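Local coordinates for protein choline dehydrogenase and related flavoproteins (PDB 3Q9T) that oxidises formate as a flavoenzyme of the glucose-methanol-choline oxidoreductase family, carrying 8-formyl-FAD at its catalytic site, at residues T20-L25 against V31-V36; G117-W122 against A566-A571; R205-G210 against S338-N343; V244-A249 against L254-D259. All coordinates share one frame; numbering follows the deposited sequence.

Contact 1: residues T20-L25 against V31-V36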
loop_
_atom_site.group_PDB
_atom_site.type_symbol
_atom_site.label_atom_id
_atom_site.label_comp_id
_atom_site.label_asym_id
_atom_site.label_seq_id
_atom_site.Cartn_x
_atom_site.Cartn_y
_atom_site.Cartn_z
ATOM N N THR A 20 14.006 -11.552 29.907
ATOM C CA THR A 20 15.396 -11.890 30.175
ATOM C C THR A 20 15.917 -11.062 31.339
ATOM O O THR A 20 16.505 -11.600 32.291
ATOM C CB THR A 20 16.297 -11.630 28.942
ATOM O OG1 THR A 20 15.814 -12.390 27.829
ATOM C CG2 THR A 20 17.749 -12.018 29.240
ATOM N N VAL A 21 15.704 -9.749 31.261
ATOM C CA VAL A 21 16.170 -8.846 32.305
ATOM C C VAL A 21 15.471 -9.194 33.619
ATOM O O VAL A 21 16.118 -9.353 34.672
ATOM C CB VAL A 21 15.947 -7.354 31.939
ATOM C CG1 VAL A 21 16.203 -6.445 33.153
ATOM C CG2 VAL A 21 16.839 -6.949 30.765
ATOM N N ALA A 22 14.154 -9.356 33.546
ATOM C CA ALA A 22 13.368 -9.647 34.745
ATOM C C ALA A 22 13.803 -10.928 35.454
ATOM O O ALA A 22 13.886 -10.951 36.674
ATOM C CB ALA A 22 11.892 -9.710 34.421
ATOM N N GLY A 23 14.046 -11.989 34.689
ATOM C CA GLY A 23 14.364 -13.286 35.263
ATOM C C GLY A 23 15.736 -13.281 35.907
ATOM O O GLY A 23 15.958 -13.915 36.930
ATOM N N ARG A 24 16.655 -12.536 35.310
ATOM C CA ARG A 24 18.011 -12.454 35.822
ATOM C C ARG A 24 18.053 -11.628 37.099
ATOM O O ARG A 24 18.711 -12.003 38.078
ATOM C CB ARG A 24 18.945 -11.863 34.769
ATOM C CG ARG A 24 19.173 -12.787 33.577
ATOM C CD ARG A 24 19.771 -14.129 33.996
ATOM N NE ARG A 24 20.211 -14.892 32.826
ATOM C CZ ARG A 24 20.519 -16.188 32.828
ATOM N NH1 ARG A 24 20.463 -16.892 33.951
ATOM N NH2 ARG A 24 20.902 -16.776 31.699
ATOM N N LEU A 25 17.331 -10.513 37.103
ATOM C CA LEU A 25 17.288 -9.677 38.291
ATOM C C LEU A 25 16.643 -10.435 39.453
ATOM O O LEU A 25 17.026 -10.248 40.612
ATOM C CB LEU A 25 16.579 -8.349 38.015
ATOM C CG LEU A 25 17.386 -7.343 37.188
ATOM C CD1 LEU A 25 16.608 -6.063 37.006
ATOM C CD2 LEU A 25 18.730 -7.051 37.837
ATOM N N VAL A 31 14.948 -9.935 45.728
ATOM C CA VAL A 31 14.694 -8.741 44.937
ATOM C C VAL A 31 13.279 -8.820 44.362
ATOM O O VAL A 31 12.903 -9.831 43.780
ATOM C CB VAL A 31 15.767 -8.571 43.842
ATOM C CG1 VAL A 31 15.378 -7.472 42.883
ATOM C CG2 VAL A 31 17.141 -8.294 44.487
ATOM N N THR A 32 12.479 -7.780 44.565
ATOM C CA THR A 32 11.121 -7.765 44.006
ATOM C C THR A 32 11.103 -7.204 42.595
ATOM O O THR A 32 11.626 -6.117 42.343
ATOM C CB THR A 32 10.145 -6.926 44.843
ATOM O OG1 THR A 32 10.763 -5.673 45.178
ATOM C CG2 THR A 32 9.738 -7.671 46.106
ATOM N N VAL A 33 10.474 -7.937 41.688
ATOM C CA VAL A 33 10.411 -7.543 40.285
ATOM C C VAL A 33 8.960 -7.555 39.807
ATOM O O VAL A 33 8.213 -8.535 40.026
ATOM C CB VAL A 33 11.253 -8.511 39.390
ATOM C CG1 VAL A 33 11.311 -8.029 37.927
ATOM C CG2 VAL A 33 12.660 -8.690 39.946
ATOM N N LEU A 34 8.559 -6.467 39.158
ATOM C CA LEU A 34 7.247 -6.407 38.515
ATOM C C LEU A 34 7.414 -6.423 37.003
ATOM O O LEU A 34 8.276 -5.733 36.475
ATOM C CB LEU A 34 6.487 -5.138 38.921
ATOM C CG LEU A 34 5.282 -4.758 38.042
ATOM C CD1 LEU A 34 4.084 -5.666 38.327
ATOM C CD2 LEU A 34 4.903 -3.301 38.248
ATOM N N ILE A 35 6.590 -7.217 36.316
ATOM C CA ILE A 35 6.467 -7.134 34.862
ATOM C C ILE A 35 5.055 -6.714 34.422
ATOM O O ILE A 35 4.091 -7.418 34.684
ATOM C CB ILE A 35 6.788 -8.481 34.177
ATOM C CG1 ILE A 35 8.137 -9.019 34.655
ATOM C CG2 ILE A 35 6.780 -8.311 32.659
ATOM C CD1 ILE A 35 8.376 -10.476 34.302
ATOM N N VAL A 36 4.942 -5.576 33.742
ATOM C CA VAL A 36 3.687 -5.207 33.080
ATOM C C VAL A 36 3.743 -5.570 31.597
ATOM O O VAL A 36 4.780 -5.442 30.950
ATOM C CB VAL A 36 3.309 -3.711 33.270
ATOM C CG1 VAL A 36 3.047 -3.403 34.746
ATOM C CG2 VAL A 36 4.370 -2.788 32.700
#
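Leu-25 O, at the end of the helix, accepts a hydrogen bond from Tyr-577 OH, of the C-terminal residue, and Val-31 lies against the same carbonyl: its CB is 3.9 Å from Leu-25 O. From there to Ile-35 the contact is apolar. Ala-22 CB points at the strand and meets two side chains, 3.9 Å from Val-33 CG1 and 3.6 Å from Ile-35 CD1. In Val-33, CG1 stands anti to the backbone N (chi1 -174°), which sends this methyl to Ala-22, while CG2 turns to Leu-25 and stays 4.4 Å from Leu-25 CB. Ile-35 arrives with its long branch, CG1 and CD1 both lying by the alanine methyl. Helix and strand run nearly antiparallel, their axes 9.0 Å apart at 163°. This is the helix-to-second-strand half of the beta-alpha-beta unit 9-12, 16-25, 33-36, whose Gly-13, Gly-15 and Gly-18 fit the Rossmann-type dinucleotide motif. Strand 9-12 completes the packing through Phe-9 and Ile-11. Glu-37, which binds FAD, follows directly after the strand. Side chain meets side chain through methyl and methylene groups, with Val-31 resting on a carbonyl, consistent with apolar packing fixing the spacing of helix and strand beside the cofactor site.

Contact 2: residues G117-W122 against A566-A571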
loop_
_atom_site.group_PDB
_atom_site.type_symbol
_atom_site.label_atom_id
_atom_site.label_comp_id
_atom_site.label_asym_id
_atom_site.label_seq_id
_atom_site.Cartn_x
_atom_site.Cartn_y
_atom_site.Cartn_z
ATOM N N GLY A 117 31.336 1.761 22.814
ATOM C CA GLY A 117 32.687 1.552 23.304
ATOM C C GLY A 117 33.023 0.072 23.320
ATOM O O GLY A 117 32.247 -0.768 22.853
ATOM N N LYS A 118 34.181 -0.253 23.881
ATOM C CA LYS A 118 34.734 -1.600 23.772
ATOM C C LYS A 118 33.811 -2.703 24.281
ATOM O O LYS A 118 33.785 -3.794 23.727
ATOM C CB LYS A 118 36.089 -1.681 24.490
ATOM C CG LYS A 118 37.190 -2.268 23.633
ATOM C CD LYS A 118 37.383 -1.447 22.361
ATOM C CE LYS A 118 38.528 -1.991 21.499
ATOM N NZ LYS A 118 38.366 -3.447 21.166
ATOM N N GLU A 119 33.067 -2.441 25.344
ATOM C CA GLU A 119 32.251 -3.501 25.932
ATOM C C GLU A 119 31.113 -3.948 25.002
ATOM O O GLU A 119 30.498 -5.003 25.202
ATOM C CB GLU A 119 31.724 -3.078 27.318
ATOM C CG GLU A 119 30.701 -1.933 27.300
ATOM C CD GLU A 119 30.238 -1.514 28.702
ATOM O OE1 GLU A 119 29.810 -2.384 29.502
ATOM O OE2 GLU A 119 30.309 -0.301 29.002
ATOM N N TRP A 120 30.819 -3.149 23.984
ATOM C CA TRP A 120 29.837 -3.574 22.992
ATOM C C TRP A 120 30.508 -3.978 21.680
ATOM O O TRP A 120 30.175 -3.451 20.624
ATOM C CB TRP A 120 28.801 -2.480 22.732
ATOM C CG TRP A 120 27.834 -2.247 23.881
ATOM C CD1 TRP A 120 27.930 -1.291 24.849
ATOM C CD2 TRP A 120 26.634 -2.984 24.162
ATOM N NE1 TRP A 120 26.858 -1.379 25.715
ATOM C CE2 TRP A 120 26.053 -2.415 25.318
ATOM C CE3 TRP A 120 26.001 -4.076 23.556
ATOM C CZ2 TRP A 120 24.869 -2.895 25.874
ATOM C CZ3 TRP A 120 24.822 -4.557 24.112
ATOM C CH2 TRP A 120 24.261 -3.959 25.256
ATOM N N THR A 121 31.468 -4.892 21.758
ATOM C CA THR A 121 32.097 -5.457 20.562
ATOM C C THR A 121 31.998 -6.986 20.611
ATOM O O THR A 121 31.530 -7.550 21.604
ATOM C CB THR A 121 33.565 -5.029 20.417
ATOM O OG1 THR A 121 34.285 -5.387 21.597
ATOM C CG2 THR A 121 33.667 -3.535 20.218
ATOM N N TRP A 122 32.429 -7.655 19.546
ATOM C CA TRP A 122 32.260 -9.100 19.460
ATOM C C TRP A 122 32.694 -9.881 20.721
ATOM O O TRP A 122 31.853 -10.467 21.428
ATOM C CB TRP A 122 32.916 -9.674 18.192
ATOM C CG TRP A 122 32.701 -11.141 18.122
ATOM C CD1 TRP A 122 33.613 -12.110 18.406
ATOM C CD2 TRP A 122 31.470 -11.820 17.821
ATOM N NE1 TRP A 122 33.032 -13.347 18.287
ATOM C CE2 TRP A 122 31.722 -13.198 17.919
ATOM C CE3 TRP A 122 30.184 -11.391 17.450
ATOM C CZ2 TRP A 122 30.736 -14.166 17.672
ATOM C CZ3 TRP A 122 29.203 -12.355 17.202
ATOM C CH2 TRP A 122 29.488 -13.727 17.320
ATOM N N ALA A 566 20.973 -6.795 32.358
ATOM C CA ALA A 566 20.828 -7.331 33.706
ATOM C C ALA A 566 22.181 -7.341 34.449
ATOM O O ALA A 566 22.277 -6.900 35.598
ATOM C CB ALA A 566 20.211 -8.742 33.649
ATOM N N ASP A 567 23.225 -7.824 33.783
ATOM C CA ASP A 567 24.565 -7.790 34.365
ATOM C C ASP A 567 24.940 -6.377 34.801
ATOM O O ASP A 567 25.366 -6.177 35.936
ATOM C CB ASP A 567 25.618 -8.350 33.401
ATOM C CG ASP A 567 25.997 -9.801 33.715
ATOM O OD1 ASP A 567 25.278 -10.442 34.517
ATOM O OD2 ASP A 567 27.004 -10.302 33.142
ATOM N N MET A 568 24.761 -5.396 33.913
ATOM C CA MET A 568 25.121 -4.003 34.220
ATOM C C MET A 568 24.300 -3.404 35.376
ATOM O O MET A 568 24.826 -2.616 36.171
ATOM C CB MET A 568 25.048 -3.129 32.969
ATOM C CG MET A 568 25.987 -3.602 31.832
ATOM S SD MET A 568 26.131 -2.418 30.470
ATOM C CE MET A 568 24.445 -2.472 29.841
ATOM N N ILE A 569 23.027 -3.790 35.481
ATOM C CA ILE A 569 22.192 -3.344 36.598
ATOM C C ILE A 569 22.691 -3.965 37.914
ATOM O O ILE A 569 22.783 -3.289 38.938
ATOM C CB ILE A 569 20.702 -3.672 36.372
ATOM C CG1 ILE A 569 20.122 -2.769 35.282
ATOM C CG2 ILE A 569 19.886 -3.494 37.659
ATOM C CD1 ILE A 569 18.726 -3.167 34.859
ATOM N N LYS A 570 23.032 -5.248 37.879
ATOM C CA LYS A 570 23.526 -5.931 39.072
ATOM C C LYS A 570 24.826 -5.317 39.560
ATOM O O LYS A 570 25.039 -5.198 40.763
ATOM C CB LYS A 570 23.728 -7.420 38.820
ATOM C CG LYS A 570 22.435 -8.208 38.661
ATOM C CD LYS A 570 22.716 -9.711 38.574
ATOM C CE LYS A 570 21.454 -10.486 38.231
ATOM N NZ LYS A 570 21.727 -11.939 38.051
ATOM N N ALA A 571 25.689 -4.933 38.625
ATOM C CA ALA A 571 26.971 -4.350 38.986
ATOM C C ALA A 571 26.759 -3.025 39.698
ATOM O O ALA A 571 27.551 -2.626 40.556
ATOM C CB ALA A 571 27.845 -4.162 37.757
#
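Met-568 reaches from helix 555-572 to both Glu-119 and Trp-120 in the loop between helices 113-116 and 122-131. Its CB points toward the loop, and CG, placed anti to the carbonyl carbon (chi1 -59°), carries the chain outward in an extended run. The sulfur is the first atom to meet the loop: SD lies 3.8 Å from Glu-119 OE1, a van der Waals approach to the carboxylate. At SD the chain bends, chi3 -66°, and the methyl turns to the indole, where CE stands 4.0 Å from Trp-120 CZ2 and approaches the ring obliquely. Glu-119 comes from its own side with an extended chain, and its two oxygens are engaged by lysines, OE1 in a salt bridge with Lys-564 and OE2 in another with Lys-529. Lys-564 also makes a cation-pi contact with Trp-120, whose NE1 donates to Pro-528 O. The contact packs the loop against helix 555-572 near the C-terminus; the Trp-120 side chain stays about 12 Å from the bound flavin cofactor, which it does not touch. The methionine thus bridges a charged group and an aromatic one, adding dispersion on both sides, while the two lysines probably offset the carboxylate charge next to the weakly polar sulfur.

Contact 3: residues R205-G210 against S338-N343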
loop_
_atom_site.group_PDB
_atom_site.type_symbol
_atom_site.label_atom_id
_atom_site.label_comp_id
_atom_site.label_asym_id
_atom_site.label_seq_id
_atom_site.Cartn_x
_atom_site.Cartn_y
_atom_site.Cartn_z
ATOM N N ARG A 205 12.542 -30.662 21.792
ATOM C CA ARG A 205 11.489 -31.659 21.903
ATOM C C ARG A 205 10.185 -31.080 21.396
ATOM O O ARG A 205 9.161 -31.163 22.081
ATOM C CB ARG A 205 11.340 -32.112 23.354
ATOM C CG ARG A 205 12.475 -33.012 23.838
ATOM C CD ARG A 205 12.357 -33.240 25.332
ATOM N NE ARG A 205 12.441 -34.652 25.701
ATOM C CZ ARG A 205 11.395 -35.466 25.828
ATOM N NH1 ARG A 205 10.160 -35.022 25.609
ATOM N NH2 ARG A 205 11.584 -36.735 26.173
ATOM N N GLY A 206 10.231 -30.471 20.209
ATOM C CA GLY A 206 9.033 -29.983 19.530
ATOM C C GLY A 206 8.193 -28.974 20.305
ATOM O O GLY A 206 7.001 -28.813 20.067
ATOM N N GLN A 207 8.813 -28.293 21.251
ATOM C CA GLN A 207 8.134 -27.224 21.963
ATOM C C GLN A 207 8.882 -25.925 21.723
ATOM O O GLN A 207 10.108 -25.922 21.679
ATOM C CB GLN A 207 8.070 -27.532 23.467
ATOM C CG GLN A 207 7.129 -28.682 23.842
ATOM C CD GLN A 207 5.903 -28.211 24.604
ATOM O OE1 GLN A 207 4.789 -28.695 24.375
ATOM N NE2 GLN A 207 6.100 -27.258 25.516
ATOM N N ARG A 208 8.149 -24.823 21.579
ATOM C CA ARG A 208 8.774 -23.515 21.456
ATOM C C ARG A 208 9.475 -23.080 22.743
ATOM O O ARG A 208 8.955 -23.271 23.829
ATOM C CB ARG A 208 7.741 -22.447 21.091
ATOM C CG ARG A 208 8.335 -21.032 21.034
ATOM C CD ARG A 208 7.245 -19.952 20.962
ATOM N NE ARG A 208 6.546 -19.938 19.676
ATOM C CZ ARG A 208 7.012 -19.341 18.576
ATOM N NH1 ARG A 208 8.185 -18.702 18.597
ATOM N NH2 ARG A 208 6.291 -19.358 17.461
ATOM N N SER A 209 10.639 -22.461 22.600
ATOM C CA SER A 209 11.359 -21.877 23.728
ATOM C C SER A 209 11.233 -20.363 23.678
ATOM O O SER A 209 11.993 -19.698 22.963
ATOM C CB SER A 209 12.846 -22.250 23.678
ATOM O OG SER A 209 13.024 -23.646 23.540
ATOM N N GLY A 210 10.272 -19.830 24.429
ATOM C CA GLY A 210 10.050 -18.400 24.525
ATOM C C GLY A 210 10.648 -17.773 25.775
ATOM O O GLY A 210 11.005 -18.473 26.731
ATOM N N SER A 338 -1.869 -36.442 15.566
ATOM C CA SER A 338 -2.179 -37.399 16.620
ATOM C C SER A 338 -0.911 -37.797 17.382
ATOM O O SER A 338 -0.915 -37.895 18.607
ATOM C CB SER A 338 -2.903 -38.616 16.043
ATOM O OG SER A 338 -3.021 -39.646 17.008
ATOM N N ALA A 339 0.174 -38.016 16.651
ATOM C CA ALA A 339 1.476 -38.273 17.258
ATOM C C ALA A 339 1.974 -37.117 18.131
ATOM O O ALA A 339 2.545 -37.334 19.208
ATOM C CB ALA A 339 2.510 -38.583 16.178
ATOM N N TYR A 340 1.786 -35.887 17.656
ATOM C CA TYR A 340 2.281 -34.726 18.382
ATOM C C TYR A 340 1.531 -34.616 19.693
ATOM O O TYR A 340 2.127 -34.344 20.743
ATOM C CB TYR A 340 2.079 -33.441 17.581
ATOM C CG TYR A 340 2.687 -32.219 18.242
ATOM C CD1 TYR A 340 4.041 -31.954 18.119
ATOM C CD2 TYR A 340 1.907 -31.343 18.996
ATOM C CE1 TYR A 340 4.610 -30.856 18.709
ATOM C CE2 TYR A 340 2.468 -30.236 19.606
ATOM C CZ TYR A 340 3.820 -29.993 19.450
ATOM O OH TYR A 340 4.405 -28.895 20.020
ATOM N N ASN A 341 0.220 -34.834 19.622
ATOM C CA ASN A 341 -0.633 -34.722 20.793
ATOM C C ASN A 341 -0.316 -35.739 21.874
ATOM O O ASN A 341 -0.527 -35.477 23.062
ATOM C CB ASN A 341 -2.096 -34.800 20.392
ATOM C CG ASN A 341 -2.619 -33.469 19.901
ATOM O OD1 ASN A 341 -1.893 -32.468 19.902
ATOM N ND2 ASN A 341 -3.880 -33.442 19.481
ATOM N N LYS A 342 0.213 -36.891 21.478
ATOM C CA LYS A 342 0.465 -37.927 22.467
ATOM C C LYS A 342 1.847 -37.792 23.103
ATOM O O LYS A 342 1.998 -38.016 24.302
ATOM C CB LYS A 342 0.234 -39.331 21.895
ATOM C CG LYS A 342 1.293 -39.792 20.911
ATOM C CD LYS A 342 1.279 -41.311 20.731
ATOM C CE LYS A 342 1.723 -42.038 22.001
ATOM N NZ LYS A 342 1.663 -43.522 21.829
ATOM N N ASN A 343 2.846 -37.403 22.317
ATOM C CA ASN A 343 4.194 -37.274 22.863
ATOM C C ASN A 343 5.060 -36.160 22.252
ATOM O O ASN A 343 6.285 -36.176 22.413
ATOM C CB ASN A 343 4.930 -38.617 22.794
ATOM C CG ASN A 343 5.475 -38.906 21.418
ATOM O OD1 ASN A 343 4.969 -38.388 20.425
ATOM N ND2 ASN A 343 6.523 -39.727 21.349
HETATM O O HOH W 1 2.901 -27.881 22.260
#
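Tyr-340 OH donates to Gly-206 O over 2.6 Å, the one direct hydrogen bond between residues 205-210 and 338-343. The tyrosine CG lies anti to its backbone N (chi1 -175°), an orientation that swings the ring off the helix and carries the hydroxyl to the turn. Gly-206 O meets the ring at its edge, in the ring plane, and the hydroxyl approaches nearly along the C=O axis, with a C=O...OH angle of 166°. Gly-206 has positive phi, and its carbonyl faces the helix. Gln-207 bends after CB, chi2 -111°, which brings OE1 toward the same hydroxyl but leaves it 4.4 Å from Tyr-340 OH. A water fills the step, donating to Gln-207 OE1 and to Tyr-340 OH at 2.9 Å each. The hydroxyl is therefore both donor and acceptor, and Gln-207 OE1 takes a further bond from Arg-344 NE just beyond the helical segment. The turn is also held by Glu-161, whose carboxylate accepts from the backbone N atoms of Arg-205 and Gly-206. Away from the annotated sites, a tyrosine hydroxyl and one bridging water join helix 331-343 to the tight turn of the beta hairpin formed by antiparallel strands 195-204 and 207-208.

Contact 4: residues V244-A249 against L254-D259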
loop_
_atom_site.group_PDB
_atom_site.type_symbol
_atom_site.label_atom_id
_atom_site.label_comp_id
_atom_site.label_asym_id
_atom_site.label_seq_id
_atom_site.Cartn_x
_atom_site.Cartn_y
_atom_site.Cartn_z
ATOM N N VAL A 244 5.700 3.443 36.344
ATOM C CA VAL A 244 4.917 3.452 35.122
ATOM C C VAL A 244 3.425 3.446 35.406
ATOM O O VAL A 244 2.972 2.844 36.381
ATOM C CB VAL A 244 5.237 2.208 34.267
ATOM C CG1 VAL A 244 4.700 0.955 34.942
ATOM C CG2 VAL A 244 4.638 2.349 32.893
ATOM N N THR A 245 2.661 4.087 34.529
ATOM C CA THR A 245 1.201 4.064 34.611
ATOM C C THR A 245 0.608 3.140 33.540
ATOM O O THR A 245 1.007 3.187 32.365
ATOM C CB THR A 245 0.599 5.485 34.489
ATOM O OG1 THR A 245 1.134 6.329 35.519
ATOM C CG2 THR A 245 -0.930 5.444 34.620
ATOM N N VAL A 246 -0.333 2.293 33.951
ATOM C CA VAL A 246 -0.964 1.342 33.038
ATOM C C VAL A 246 -2.477 1.393 33.130
ATOM O O VAL A 246 -3.032 1.869 34.118
ATOM C CB VAL A 246 -0.493 -0.111 33.280
ATOM C CG1 VAL A 246 1.017 -0.216 33.078
ATOM C CG2 VAL A 246 -0.889 -0.572 34.662
ATOM N N VAL A 247 -3.139 0.911 32.081
ATOM C CA VAL A 247 -4.589 0.846 32.055
ATOM C C VAL A 247 -5.035 -0.610 32.039
ATOM O O VAL A 247 -4.520 -1.406 31.262
ATOM C CB VAL A 247 -5.144 1.556 30.801
ATOM C CG1 VAL A 247 -6.673 1.604 30.833
ATOM C CG2 VAL A 247 -4.562 2.938 30.701
ATOM N N THR A 248 -5.981 -0.957 32.904
ATOM C CA THR A 248 -6.467 -2.331 32.977
ATOM C C THR A 248 -7.568 -2.604 31.974
ATOM O O THR A 248 -8.107 -1.682 31.364
ATOM C CB THR A 248 -7.014 -2.682 34.378
ATOM O OG1 THR A 248 -8.151 -1.864 34.671
ATOM C CG2 THR A 248 -5.948 -2.492 35.444
ATOM N N ALA A 249 -7.909 -3.881 31.835
ATOM C CA ALA A 249 -8.994 -4.337 30.969
ATOM C C ALA A 249 -10.310 -3.642 31.293
ATOM O O ALA A 249 -11.133 -3.392 30.405
ATOM C CB ALA A 249 -9.155 -5.839 31.094
ATOM N N LEU A 254 -3.571 2.515 36.759
ATOM C CA LEU A 254 -2.828 2.059 37.926
ATOM C C LEU A 254 -1.404 2.589 37.832
ATOM O O LEU A 254 -0.816 2.606 36.750
ATOM C CB LEU A 254 -2.806 0.530 37.961
ATOM C CG LEU A 254 -3.835 -0.235 38.790
ATOM C CD1 LEU A 254 -5.167 0.482 38.843
ATOM C CD2 LEU A 254 -3.995 -1.642 38.254
ATOM N N ASN A 255 -0.855 3.041 38.952
ATOM C CA ASN A 255 0.556 3.402 38.992
ATOM C C ASN A 255 1.354 2.327 39.717
ATOM O O ASN A 255 0.937 1.853 40.770
ATOM C CB ASN A 255 0.759 4.755 39.674
ATOM C CG ASN A 255 -0.150 5.824 39.120
ATOM O OD1 ASN A 255 -0.138 6.104 37.920
ATOM N ND2 ASN A 255 -0.970 6.416 39.991
ATOM N N PHE A 256 2.487 1.927 39.141
ATOM C CA PHE A 256 3.432 1.050 39.839
ATOM C C PHE A 256 4.792 1.728 39.881
ATOM O O PHE A 256 5.201 2.372 38.911
ATOM C CB PHE A 256 3.554 -0.313 39.175
ATOM C CG PHE A 256 2.264 -1.081 39.108
ATOM C CD1 PHE A 256 1.692 -1.614 40.258
ATOM C CD2 PHE A 256 1.631 -1.287 37.892
ATOM C CE1 PHE A 256 0.508 -2.327 40.199
ATOM C CE2 PHE A 256 0.438 -2.002 37.818
ATOM C CZ PHE A 256 -0.125 -2.522 38.974
ATOM N N PHE A 257 5.490 1.574 41.003
ATOM C CA PHE A 257 6.710 2.329 41.252
ATOM C C PHE A 257 7.904 1.419 41.393
ATOM O O PHE A 257 7.793 0.301 41.915
ATOM C CB PHE A 257 6.550 3.199 42.502
ATOM C CG PHE A 257 5.511 4.273 42.351
ATOM C CD1 PHE A 257 5.841 5.498 41.809
ATOM C CD2 PHE A 257 4.205 4.044 42.725
ATOM C CE1 PHE A 257 4.884 6.485 41.642
ATOM C CE2 PHE A 257 3.238 5.029 42.558
ATOM C CZ PHE A 257 3.584 6.248 42.026
ATOM N N ALA A 258 9.045 1.897 40.910
ATOM C CA ALA A 258 10.279 1.150 41.043
ATOM C C ALA A 258 11.137 1.857 42.066
ATOM O O ALA A 258 11.371 3.058 41.965
ATOM C CB ALA A 258 11.013 1.049 39.700
ATOM N N ASP A 259 11.610 1.106 43.048
ATOM C CA ASP A 259 12.502 1.671 44.052
ATOM C C ASP A 259 13.954 1.733 43.591
ATOM O O ASP A 259 14.721 2.559 44.062
ATOM C CB ASP A 259 12.344 0.918 45.363
ATOM C CG ASP A 259 10.977 1.127 45.954
ATOM O OD1 ASP A 259 10.417 2.224 45.720
ATOM O OD2 ASP A 259 10.451 0.205 46.607
#
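Val-246 CG2 packs 3.7 Å from Phe-256 CE2, the two side chains crossing at about a right angle on the inner face of the hairpin 240-248, 253-258. In the valine, CG1 stands beside the backbone N, anti to the carbonyl carbon (chi1 -60°), which leaves CG2 between N and carbonyl carbon, directed at the phenyl ring and 4.0 Å from Leu-254 CB. Farther along, Thr-248 CG2 meets Leu-254 CD2 at 3.5 Å, while Thr-248 OG1 bonds to Asn-252 N. Val-244 shares the packed face, and strands 9-12 and 33-36 close over it through Val-10, Val-12, Leu-34 and Val-36. The Val-246 side chain is about 6 Å from the bound 8-formyl-FAD and about 5 Å from that of Ser-229, an FAD-binding residue. Four backbone bonds hold the ladder, two in each of the hydrogen-bonded pairs Val-244/Phe-256 and Val-246/Leu-254; Phe-256 N to Val-244 O is almost straight at 176°.

The opposite face is more polar and partly open. Thr-245 and Asn-255 lie side by side there as a non-hydrogen-bonded pair, and Thr-245 OG1 donates to Asn-255 OD1 over 2.7 Å in the carbonyl plane. The backbone ladder thus joins the strands, apolar packing seats the Val-244, Val-246 and Phe-256 face on the parallel sheet, and the threonine hydroxyl satisfies the amide oxygen of the partly exposed Asn-255.

Contacts 1 and 4 belong to one region: strand 33-36 packs against helix 16-25 in contact 1, and its Leu-34 and Val-36 meet Phe-256 and Val-246 of contact 4, with the hairpin on the other side of the parallel sheet. Contact 1 is wholly buried and apolar across its side chains, whereas contact 4 is partly buried and adds a backbone ladder and a polar face. Contacts 2 and 3 rest mainly on buried residues, but each includes a partly exposed polar one, Glu-119 and Gln-207. Helix 555-572 of contact 2 also packs on helix 16-25, Ile-569 meeting Leu-25. Contact 3 stands apart, its centre about 28 Å from that of contact 1, and uses a direct hydrogen bond and a water instead of apolar packing.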